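Local atomic coordinates of FAD-binding PCMH-type domain-containing protein (Gibberella zeae, PDB entry 6YJO), a protein that binds flavin-adenine dinucleotide covalently, is probably an oxygen-dependent oxidoreductase of the berberine bridge enzyme-like family, and probably oxidises oligosaccharides. Residues K42-I47 against S82-C87; E239-F244 against V289-R294; L383-G388 against L416-F421. All blocks are in the same frame, centred on the assembly; numbering follows the deposited sequence.

Interaction 1 of 3, residues K42-I47 against S82-C87; sequences KKVPYI and SDAVKC
The flat carboxylate of Asp83 has Lys42 on one face: the lysine CD stands almost directly over Asp83 CG, at 4.0 Å, and Lys42 CB lies 3.6 Å from Asp83 OD2. A water approaches from the other side of the plane, and Val44 CG2 sits near the plane itself, behind the carboxylate at Asp83 CB. This joins the Schellman end of helix 32-41 to helix 78-90 of the FAD-binding domain. Lys43, with positive phi, is the C-prime residue; Lys43 N returns to Ala40 O and Val44 N to Leu39 O, a turn that brings Lys42 and Val44 to the same helix.

No direct hydrogen bond crosses the contact. The water links the segments instead, donating to Lys42 O at 2.8 Å and to Asp83 OD2 at 2.6 Å, while Asp83 OD1 forms a salt bridge with Lys79 one helical turn earlier. The Lys42 ammonium turns elsewhere, its NZ staying 6.5 Å from Asp83 OD2, so what lies against the acid is the aliphatic part of the lysine. Any attraction between the two charges would be long-range.

Val44 fits by its two branches. CG1 is anti to the backbone N (chi1 175°) and meets Ala84 CB at 3.9 Å; CG2 presses on Asp83 CB at 3.4 Å, a tight apolar contact. Ala84 also touches Ile118 of strand 116-119 in the parallel sheet, and further along the loop the backbones of Pro45 and Ile47 bond to Leu74 and Ile72. The disulfide Cys38-Cys87 ties the two helices covalently. Beside it the lysine chain passes close, with Lys42 CG 3.9 Å from Cys87 SG.

Interaction 2 of 3, residues E239-F244 against V289-R294; sequences ETVTPF and VYYGTR
Thr242 OG1 is gripped by two oxygens: it donates to Gly292 O at 2.7 Å, and it is also hydrogen-bonded to Thr317 OG1. The hydroxyl stands beside its own backbone N, anti to the carbonyl carbon (chi1 -52°), which faces it to the Gly292 carbonyl; the donor lies 22° out of that carbonyl's plane. The methyl of Thr240 comes to the same acceptor, CG2 lying 3.4 Å from Gly292 O.

Next to this bond the backbones pair. Thr242 N gives to Tyr290 O and Tyr290 N returns to Thr242 O, both at 2.9 Å; the second is nearly straight (175° at the hydrogen), although its donor sits above the carbonyl plane. Thr242-Tyr290 is thus an antiparallel hydrogen-bonded pair and Pro243-Val289 the non-hydrogen-bonded pair after it, where strand 242-248 starts and strand 283-290 ends in the seven-stranded antiparallel sheet. As in berberine bridge enzyme relatives, this sheet probably forms the substrate-binding part that sits against the FAD-binding part. An inverse gamma turn centred on Tyr291 then breaks the ladder, and Thr293 serves as N-cap of helix 294-308.

Aromatic rings flank the pairing. Phe244 CE1 reaches to 3.4 Å from Val289 N, with Thr242 O in the plane at the ring's edge. Across the sheet, Tyr291 receives Val241 CG1 at the edge of its ring, 4.0 Å from CD1, while Val289 CG1 lies over one face, 3.6 Å above the plane and offset toward the rim; Tyr291 OH bonds to Phe178 O. Leu297 of helix 294-308 covers Thr242, Tyr290 and Phe244, whereas Met323 of helix 320-326 packs on Val241, Val289 and Tyr291.

Interaction 3 of 3, residues L383-G388 against L416-F421; sequences LIDLFG and LLLWQF
Ile384 and Trp419 lie side by side on one face of the sheet, pointing the same way, with the isoleucine spread over the indole. Its CG2 lies over the ring system's centre, 3.9 Å above the plane; its CD1 makes a CH-pi contact 3.8 Å from the centroid of the six-membered ring, 23° off the normal. CG1 stands beside the backbone N, anti to the carbonyl carbon (chi1 -38°), and the extended chi2 (-174°) carries CD1 on over the six-membered ring. Trp419 is held in turn by NE1 bonding to Thr352 OG1 and by an edge-to-face contact with Phe363. Leu386 and Leu417 continue this face, their CD2 atoms 3.8 Å apart.

On the face of Leu383 and Asp385 two pairs lie side by side. Leu383 runs alongside Gln420, CD1 to NE2 3.7 Å, with the amide's OE1 bonded to Tyr104 OH. Asp385 lies beside Leu418 and uses OD1 for Gln276 NE2, leaving OD2 near Leu418 CD2. Phe387 comes obliquely onto Leu418, CD1 to CB 3.8 Å, and its ring meets that of Tyr176, a FAD-binding residue; the side chain of Leu418 is about 5 Å from the bound FAD. This face therefore borders the FAD site.

In the antiparallel ladder Leu383-Gln420 and Asp385-Leu418 are the hydrogen-bonded pairs, with two backbone bonds each, and Ile384-Trp419 and Leu386-Leu417 the non-hydrogen-bonded ones. It ends at Leu416 O, which accepts from Phe387 N at 2.9 Å and Gly388 N at 3.1 Å, both from the same side of its plane. Leu416 and Leu417 form a classic beta bulge opposite Thr352. Strand 380-386 lies between 273-280 and 417-423, with 346-352 outermost and helix 252-268 covering Leu386, Leu416 and Leu417.

In the fold
Along the chain the three contacts follow in series, each closing before the next opens. Interaction 1 joins the loop after helix 32-41 to helix 78-90 of the FAD-binding domain, its centre 46 Å from that of interaction 2 and 40 Å from that of interaction 3, on the opposite side of the chain's centre. Interactions 2 and 3 belong to one seven-stranded antiparallel sheet: strands 242-248 and 283-290 pair in the first, 380-386 and 417-423 in the second, with 273-280 between the pairs. Their centres are 21 Å apart and their nearest atoms about 8 Å. The covalently bound FAD lies between the two regions, interaction 3 coming closest to it, consistent with an active site at their junction.

Interaction 1 of 3, residues K42-I47 against S82-C87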
# COMPACT_ATOMS: atom_id res chain seq x y z
N LYS A 42 31.87 -10.00 5.94
CA LYS A 42 31.68 -8.96 4.94
C LYS A 42 31.42 -7.60 5.57
O LYS A 42 31.06 -6.65 4.86
CB LYS A 42 30.53 -9.35 4.00
CG LYS A 42 30.55 -10.82 3.55
CD LYS A 42 30.99 -10.98 2.10
CE LYS A 42 31.26 -12.44 1.76
NZ LYS A 42 32.59 -12.91 2.25
N LYS A 43 31.61 -7.49 6.89
CA LYS A 43 31.27 -6.30 7.68
C LYS A 43 29.92 -5.72 7.27
O LYS A 43 29.75 -4.51 7.11
CB LYS A 43 32.38 -5.25 7.58
CG LYS A 43 33.74 -5.78 7.99
CD LYS A 43 34.85 -4.79 7.70
CE LYS A 43 36.20 -5.49 7.66
NZ LYS A 43 36.29 -6.49 6.56
N VAL A 44 28.93 -6.61 7.12
CA VAL A 44 27.53 -6.21 7.02
C VAL A 44 27.03 -5.98 8.44
O VAL A 44 27.02 -6.93 9.24
CB VAL A 44 26.68 -7.27 6.30
CG1 VAL A 44 25.21 -6.88 6.34
CG2 VAL A 44 27.16 -7.47 4.87
N PRO A 45 26.62 -4.77 8.81
CA PRO A 45 26.06 -4.58 10.15
C PRO A 45 24.92 -5.55 10.41
O PRO A 45 24.00 -5.69 9.60
CB PRO A 45 25.57 -3.13 10.13
CG PRO A 45 26.36 -2.46 9.07
CD PRO A 45 26.64 -3.52 8.04
N TYR A 46 24.98 -6.24 11.55
CA TYR A 46 23.93 -7.16 11.94
C TYR A 46 23.51 -6.89 13.39
O TYR A 46 24.26 -6.29 14.16
CB TYR A 46 24.36 -8.63 11.78
CG TYR A 46 25.45 -9.12 12.72
CD1 TYR A 46 25.22 -9.21 14.09
CD2 TYR A 46 26.68 -9.52 12.24
CE1 TYR A 46 26.20 -9.66 14.95
CE2 TYR A 46 27.66 -9.98 13.10
CZ TYR A 46 27.43 -10.05 14.45
OH TYR A 46 28.41 -10.51 15.30
N ILE A 47 22.32 -7.35 13.71
CA ILE A 47 21.79 -7.25 15.09
C ILE A 47 22.12 -8.55 15.80
O ILE A 47 21.74 -9.63 15.33
CB ILE A 47 20.28 -7.00 15.07
CG1 ILE A 47 19.95 -5.70 14.33
CG2 ILE A 47 19.74 -6.98 16.49
CD1 ILE A 47 20.67 -4.48 14.87
N SER A 82 24.07 -6.00 -0.86
CA SER A 82 24.63 -6.98 -1.78
C SER A 82 25.34 -8.09 -1.02
O SER A 82 25.10 -9.28 -1.26
CB SER A 82 25.59 -6.30 -2.76
OG SER A 82 26.12 -7.24 -3.67
N ASP A 83 26.21 -7.72 -0.07
CA ASP A 83 26.90 -8.73 0.73
C ASP A 83 25.91 -9.53 1.58
O ASP A 83 26.05 -10.75 1.72
CB ASP A 83 27.96 -8.08 1.61
CG ASP A 83 29.17 -7.62 0.82
OD1 ASP A 83 29.25 -7.93 -0.39
OD2 ASP A 83 30.05 -6.95 1.40
N ALA A 84 24.90 -8.86 2.14
CA ALA A 84 23.90 -9.56 2.94
C ALA A 84 23.12 -10.55 2.08
O ALA A 84 22.82 -11.66 2.52
CB ALA A 84 22.96 -8.56 3.60
N VAL A 85 22.79 -10.16 0.85
CA VAL A 85 22.10 -11.06 -0.06
C VAL A 85 23.00 -12.23 -0.44
O VAL A 85 22.52 -13.36 -0.60
CB VAL A 85 21.59 -10.29 -1.29
CG1 VAL A 85 21.61 -11.15 -2.55
CG2 VAL A 85 20.18 -9.75 -1.03
N LYS A 86 24.31 -11.98 -0.60
CA LYS A 86 25.23 -13.08 -0.88
C LYS A 86 25.36 -14.01 0.32
O LYS A 86 25.39 -15.23 0.16
CB LYS A 86 26.59 -12.53 -1.29
CG LYS A 86 26.68 -12.08 -2.74
CD LYS A 86 28.08 -11.59 -3.08
CE LYS A 86 28.05 -10.28 -3.85
NZ LYS A 86 29.41 -9.72 -4.08
N CYS A 87 25.45 -13.45 1.54
CA CYS A 87 25.47 -14.29 2.73
C CYS A 87 24.17 -15.08 2.89
O CYS A 87 24.15 -16.08 3.60
CB CYS A 87 25.72 -13.46 3.98
SG CYS A 87 27.46 -13.06 4.30
O HOH W 1 29.76 -4.96 3.06

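Interaction 2 of 3, residues E239-F244 against V289-R294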
# COMPACT_ATOMS: atom_id res chain seq x y z
N GLU A 239 -0.38 24.75 -2.95
CA GLU A 239 -0.44 25.71 -1.86
C GLU A 239 -1.85 25.89 -1.32
O GLU A 239 -2.00 26.42 -0.21
CB GLU A 239 0.11 27.07 -2.33
CG GLU A 239 -0.60 27.65 -3.54
CD GLU A 239 -0.03 28.99 -3.98
OE1 GLU A 239 1.06 29.36 -3.49
OE2 GLU A 239 -0.67 29.67 -4.80
N THR A 240 -2.86 25.45 -2.06
CA THR A 240 -4.27 25.64 -1.71
C THR A 240 -4.93 24.26 -1.70
O THR A 240 -5.25 23.72 -2.76
CB THR A 240 -4.93 26.59 -2.70
OG1 THR A 240 -4.33 27.89 -2.60
CG2 THR A 240 -6.43 26.70 -2.44
N VAL A 241 -5.13 23.70 -0.51
CA VAL A 241 -5.63 22.34 -0.36
C VAL A 241 -6.73 22.36 0.70
O VAL A 241 -6.54 22.90 1.79
CB VAL A 241 -4.51 21.36 0.03
CG1 VAL A 241 -3.19 21.78 -0.63
CG2 VAL A 241 -4.33 21.25 1.54
N THR A 242 -7.88 21.76 0.37
CA THR A 242 -9.06 21.78 1.24
C THR A 242 -9.46 20.36 1.63
O THR A 242 -10.14 19.67 0.85
CB THR A 242 -10.22 22.48 0.54
OG1 THR A 242 -9.80 23.76 0.07
CG2 THR A 242 -11.40 22.66 1.50
N PRO A 243 -9.09 19.89 2.82
CA PRO A 243 -9.72 18.68 3.36
C PRO A 243 -11.19 18.94 3.66
O PRO A 243 -11.62 20.07 3.87
CB PRO A 243 -8.94 18.40 4.64
CG PRO A 243 -7.65 19.14 4.50
CD PRO A 243 -7.94 20.33 3.64
N PHE A 244 -11.97 17.85 3.67
CA PHE A 244 -13.38 17.95 4.02
C PHE A 244 -13.87 16.63 4.59
O PHE A 244 -13.32 15.56 4.33
CB PHE A 244 -14.24 18.34 2.81
CG PHE A 244 -14.21 17.34 1.67
CD1 PHE A 244 -13.20 17.37 0.73
CD2 PHE A 244 -15.21 16.39 1.54
CE1 PHE A 244 -13.18 16.46 -0.32
CE2 PHE A 244 -15.20 15.48 0.50
CZ PHE A 244 -14.18 15.52 -0.43
N VAL A 289 -10.07 15.14 -0.04
CA VAL A 289 -9.24 16.33 -0.24
C VAL A 289 -9.53 16.90 -1.62
O VAL A 289 -9.53 16.17 -2.62
CB VAL A 289 -7.74 16.02 -0.10
CG1 VAL A 289 -6.92 17.26 -0.46
CG2 VAL A 289 -7.41 15.54 1.31
N TYR A 290 -9.76 18.21 -1.68
CA TYR A 290 -9.93 18.93 -2.94
C TYR A 290 -8.79 19.94 -3.06
O TYR A 290 -8.68 20.85 -2.23
CB TYR A 290 -11.28 19.64 -3.00
CG TYR A 290 -11.55 20.33 -4.32
CD1 TYR A 290 -12.07 19.63 -5.40
CD2 TYR A 290 -11.29 21.69 -4.48
CE1 TYR A 290 -12.32 20.26 -6.60
CE2 TYR A 290 -11.53 22.33 -5.69
CZ TYR A 290 -12.05 21.61 -6.74
OH TYR A 290 -12.29 22.23 -7.95
N TYR A 291 -7.95 19.77 -4.08
CA TYR A 291 -6.85 20.69 -4.32
C TYR A 291 -7.41 21.92 -5.03
O TYR A 291 -7.42 22.01 -6.26
CB TYR A 291 -5.74 20.00 -5.10
CG TYR A 291 -5.19 18.82 -4.33
CD1 TYR A 291 -4.40 19.01 -3.20
CD2 TYR A 291 -5.48 17.51 -4.71
CE1 TYR A 291 -3.91 17.95 -2.48
CE2 TYR A 291 -4.99 16.44 -3.99
CZ TYR A 291 -4.21 16.66 -2.88
OH TYR A 291 -3.72 15.60 -2.15
N GLY A 292 -7.87 22.86 -4.22
CA GLY A 292 -8.55 24.03 -4.73
C GLY A 292 -9.22 24.76 -3.58
O GLY A 292 -8.99 24.45 -2.40
N THR A 293 -10.05 25.74 -3.94
CA THR A 293 -10.69 26.58 -2.94
C THR A 293 -11.96 25.92 -2.40
O THR A 293 -12.53 25.01 -3.00
CB THR A 293 -11.04 27.95 -3.54
OG1 THR A 293 -12.10 27.80 -4.49
CG2 THR A 293 -9.83 28.56 -4.23
N ARG A 294 -12.39 26.39 -1.23
CA ARG A 294 -13.62 25.88 -0.63
C ARG A 294 -14.80 26.06 -1.58
O ARG A 294 -15.56 25.11 -1.82
CB ARG A 294 -13.89 26.57 0.71
CG ARG A 294 -15.29 26.28 1.29
CD ARG A 294 -15.53 24.79 1.49
NE ARG A 294 -16.92 24.49 1.82
CZ ARG A 294 -17.44 24.56 3.04
NH1 ARG A 294 -16.69 24.92 4.07
NH2 ARG A 294 -18.72 24.27 3.23

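Interaction 3 of 3, residues L383-G388 against L416-F421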
# COMPACT_ATOMS: atom_id res chain seq x y z
N LEU A 383 -13.26 1.20 4.28
CA LEU A 383 -12.84 2.37 3.52
C LEU A 383 -13.00 2.08 2.04
O LEU A 383 -12.39 1.14 1.52
CB LEU A 383 -11.39 2.74 3.84
CG LEU A 383 -11.07 3.11 5.29
CD1 LEU A 383 -9.62 3.53 5.43
CD2 LEU A 383 -11.99 4.21 5.78
N ILE A 384 -13.83 2.88 1.36
CA ILE A 384 -14.09 2.74 -0.07
C ILE A 384 -13.57 4.00 -0.74
O ILE A 384 -14.23 5.04 -0.73
CB ILE A 384 -15.57 2.52 -0.37
CG1 ILE A 384 -16.21 1.62 0.69
CG2 ILE A 384 -15.74 1.90 -1.75
CD1 ILE A 384 -17.65 1.25 0.38
N ASP A 385 -12.38 3.91 -1.33
CA ASP A 385 -11.82 5.04 -2.07
C ASP A 385 -12.42 5.10 -3.46
O ASP A 385 -12.70 4.07 -4.09
CB ASP A 385 -10.30 4.90 -2.17
CG ASP A 385 -9.61 5.06 -0.84
OD1 ASP A 385 -9.52 6.20 -0.34
OD2 ASP A 385 -9.14 4.04 -0.29
N LEU A 386 -12.64 6.32 -3.95
CA LEU A 386 -12.93 6.52 -5.36
C LEU A 386 -11.60 6.47 -6.11
O LEU A 386 -10.78 7.38 -6.00
CB LEU A 386 -13.67 7.84 -5.58
CG LEU A 386 -14.98 7.98 -4.78
CD1 LEU A 386 -15.81 9.15 -5.31
CD2 LEU A 386 -15.79 6.68 -4.80
N PHE A 387 -11.40 5.40 -6.88
CA PHE A 387 -10.09 4.97 -7.34
C PHE A 387 -9.82 5.29 -8.80
O PHE A 387 -8.76 5.82 -9.13
CB PHE A 387 -9.95 3.46 -7.11
CG PHE A 387 -8.62 2.90 -7.49
CD1 PHE A 387 -7.56 2.91 -6.60
CD2 PHE A 387 -8.43 2.32 -8.74
CE1 PHE A 387 -6.34 2.38 -6.95
CE2 PHE A 387 -7.21 1.79 -9.09
CZ PHE A 387 -6.16 1.82 -8.20
N GLY A 388 -10.75 4.94 -9.69
CA GLY A 388 -10.51 5.07 -11.12
C GLY A 388 -11.53 5.93 -11.84
O GLY A 388 -12.05 6.90 -11.28
N LEU A 416 -12.81 0.71 -10.52
CA LEU A 416 -13.35 1.99 -10.09
C LEU A 416 -13.24 2.24 -8.59
O LEU A 416 -13.01 3.38 -8.19
CB LEU A 416 -14.83 2.11 -10.49
CG LEU A 416 -15.55 3.40 -10.10
CD1 LEU A 416 -14.95 4.59 -10.83
CD2 LEU A 416 -17.04 3.29 -10.38
N LEU A 417 -13.36 1.20 -7.77
CA LEU A 417 -13.47 1.34 -6.33
C LEU A 417 -12.40 0.52 -5.63
O LEU A 417 -12.15 -0.63 -5.99
CB LEU A 417 -14.85 0.90 -5.85
CG LEU A 417 -16.04 1.64 -6.47
CD1 LEU A 417 -17.35 1.02 -6.01
CD2 LEU A 417 -15.99 3.13 -6.14
N LEU A 418 -11.77 1.12 -4.61
CA LEU A 418 -10.76 0.46 -3.79
C LEU A 418 -11.34 0.26 -2.40
O LEU A 418 -11.35 1.19 -1.58
CB LEU A 418 -9.47 1.27 -3.74
CG LEU A 418 -8.45 0.82 -2.69
CD1 LEU A 418 -8.04 -0.63 -2.93
CD2 LEU A 418 -7.24 1.74 -2.66
N TRP A 419 -11.82 -0.95 -2.13
CA TRP A 419 -12.36 -1.28 -0.82
C TRP A 419 -11.25 -1.74 0.12
O TRP A 419 -10.32 -2.43 -0.29
CB TRP A 419 -13.40 -2.39 -0.93
CG TRP A 419 -14.53 -2.13 -1.88
CD1 TRP A 419 -14.44 -1.92 -3.23
CD2 TRP A 419 -15.93 -2.09 -1.57
NE1 TRP A 419 -15.69 -1.73 -3.77
CE2 TRP A 419 -16.62 -1.83 -2.77
CE3 TRP A 419 -16.66 -2.24 -0.38
CZ2 TRP A 419 -18.01 -1.72 -2.81
CZ3 TRP A 419 -18.04 -2.13 -0.43
CH2 TRP A 419 -18.70 -1.87 -1.64
N GLN A 420 -11.36 -1.35 1.38
CA GLN A 420 -10.55 -1.94 2.44
C GLN A 420 -11.47 -2.33 3.59
O GLN A 420 -12.29 -1.52 4.03
CB GLN A 420 -9.46 -1.00 2.93
CG GLN A 420 -8.45 -1.70 3.83
CD GLN A 420 -7.43 -0.76 4.45
OE1 GLN A 420 -6.44 -1.21 5.03
NE2 GLN A 420 -7.67 0.54 4.33
N PHE A 421 -11.34 -3.57 4.05
CA PHE A 421 -12.07 -4.07 5.21
C PHE A 421 -11.06 -4.31 6.31
O PHE A 421 -10.09 -5.06 6.11
CB PHE A 421 -12.82 -5.36 4.88
CG PHE A 421 -13.60 -5.30 3.59
CD1 PHE A 421 -12.95 -5.41 2.36
CD2 PHE A 421 -14.98 -5.19 3.60
CE1 PHE A 421 -13.67 -5.37 1.18
CE2 PHE A 421 -15.70 -5.16 2.42
CZ PHE A 421 -15.04 -5.25 1.21